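Local coordinates for protein golgi autoantigen, golgin subfamily A member 4 (Homo sapiens, PDB 1UPT) that acts in vesicular trafficking at the Golgi, including endosome-to-Golgi transport, and binds small GTPases, this piece being its GRIP domain, at residues B[24-27]-B[28-31]. Residues are numbered along the deposited sequence; the frame is centred on the assembly and turned at random.
Sequences KTMA and KVIT
Lys28, Val29, Ile30 and Thr31 each direct their backbone N to the carbonyl of the residue four earlier (Lys24, Thr25, Met26 and Ala27 in turn), making two turns of alpha helix 23-33, the middle of the three helices of the GRIP domain. These i to i+4 bonds are of ordinary length and nearly straight: Lys28 N to Lys24 O is 3.0 Å with an N-H...O angle of 167°, and Ile30 N to Met26 O is 2.9 Å.

The side chains of Val29 and Ile30 reach back to the carbonyls that bind their own backbone N atoms. Because CG1 of Ile30 stands anti to its carbonyl carbon (chi1 -68°), the branch runs back along the helix, and CG1 comes within 3.2 Å of Met26 O, with CD1 beside it. CG2 of Val29 likewise sits 3.3 Å from Thr25 O, while Met26 CE, of the selenomethionine, lies a loose 4.4 Å from Val29 CG2. Helix 5-18 packs on Met26, Val29 and Ile30, and Leu45 of helix 38-57 on Ala27; Ala27 also meets Met18, and Ile30 Leu14, of the second subunit.

The two lysines lie one turn apart, with Lys24 NZ 5.7 Å from Lys28 NZ. Different anions hold them: Lys24 NZ bridges to Asp49, and Lys28 NZ to an acidic side chain of another protein chain; other parts of that chain pack on Thr25, Met26 and Val29, consistent with GTPase recognition through this helix.

Thr31 turns its hydroxyl back toward the preceding turn, with chi1 at 54°. Thr31 OG1 thereby lies 2.9 Å from Ala27 O and 3.2 Å from Lys28 O, two acceptors within reach of its one proton.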
loop_
_atom_site.group_PDB
_atom_site.type_symbol
_atom_site.label_atom_id
_atom_site.label_comp_id
_atom_site.label_asym_id
_atom_site.label_seq_id
_atom_site.Cartn_x
_atom_site.Cartn_y
_atom_site.Cartn_z
ATOM N N LYS B 24 -12.760 1.631 5.645
ATOM C CA LYS B 24 -13.179 0.332 5.133
ATOM C C LYS B 24 -13.005 0.200 3.637
ATOM O O LYS B 24 -12.451 -0.797 3.149
ATOM C CB LYS B 24 -14.648 0.006 5.457
ATOM C CG LYS B 24 -14.873 -1.531 5.544
ATOM C CD LYS B 24 -16.242 -1.977 5.092
ATOM C CE LYS B 24 -16.330 -3.529 5.103
ATOM N NZ LYS B 24 -17.706 -4.027 5.381
ATOM N N THR B 25 -13.481 1.209 2.924
ATOM C CA THR B 25 -13.366 1.219 1.482
ATOM C C THR B 25 -11.908 1.185 1.065
ATOM O O THR B 25 -11.524 0.373 0.232
ATOM C CB THR B 25 -14.074 2.414 0.896
ATOM O OG1 THR B 25 -15.466 2.366 1.260
ATOM C CG2 THR B 25 -14.050 2.322 -0.641
HETATM N N MSE B 26 -11.115 2.058 1.675
HETATM C CA MSE B 26 -9.676 2.118 1.407
HETATM C C MSE B 26 -8.992 0.784 1.727
HETATM O O MSE B 26 -8.089 0.376 1.005
HETATM C CB MSE B 26 -8.998 3.254 2.170
HETATM C CG MSE B 26 -9.421 4.710 1.846
HETATM SE SE MSE B 26 -9.411 5.216 -0.067
HETATM C CE MSE B 26 -11.185 4.658 -0.680
ATOM N N ALA B 27 -9.407 0.098 2.800
ATOM C CA ALA B 27 -8.782 -1.183 3.139
ATOM C C ALA B 27 -9.086 -2.213 2.063
ATOM O O ALA B 27 -8.218 -3.011 1.689
ATOM C CB ALA B 27 -9.249 -1.712 4.472
ATOM N N LYS B 28 -10.322 -2.210 1.565
ATOM C CA LYS B 28 -10.639 -3.054 0.409
ATOM C C LYS B 28 -9.765 -2.732 -0.815
ATOM O O LYS B 28 -9.246 -3.626 -1.491
ATOM C CB LYS B 28 -12.099 -2.914 0.009
ATOM C CG LYS B 28 -13.038 -3.495 1.029
ATOM C CD LYS B 28 -14.477 -3.060 0.797
ATOM C CE LYS B 28 -15.160 -3.903 -0.233
ATOM N NZ LYS B 28 -16.641 -3.589 -0.168
ATOM N N VAL B 29 -9.627 -1.452 -1.120
ATOM C CA VAL B 29 -8.838 -1.071 -2.273
ATOM C C VAL B 29 -7.353 -1.514 -2.121
ATOM O O VAL B 29 -6.777 -2.065 -3.038
ATOM C CB VAL B 29 -8.844 0.443 -2.506
ATOM C CG1 VAL B 29 -7.920 0.791 -3.647
ATOM C CG2 VAL B 29 -10.250 0.968 -2.800
ATOM N N ILE B 30 -6.760 -1.255 -0.963
ATOM C CA ILE B 30 -5.349 -1.525 -0.742
ATOM C C ILE B 30 -5.099 -3.020 -0.856
ATOM O O ILE B 30 -4.154 -3.426 -1.512
ATOM C CB ILE B 30 -4.877 -1.027 0.640
ATOM C CG1 ILE B 30 -4.897 0.506 0.716
ATOM C CG2 ILE B 30 -3.495 -1.568 0.954
ATOM C CD1 ILE B 30 -4.948 1.056 2.151
ATOM N N THR B 31 -5.953 -3.830 -0.232
ATOM C CA THR B 31 -5.763 -5.277 -0.282
ATOM C C THR B 31 -5.954 -5.871 -1.700
ATOM O O THR B 31 -5.324 -6.888 -2.014
ATOM C CB THR B 31 -6.610 -6.019 0.755
ATOM O OG1 THR B 31 -7.987 -5.649 0.629
ATOM C CG2 THR B 31 -6.218 -5.590 2.165
#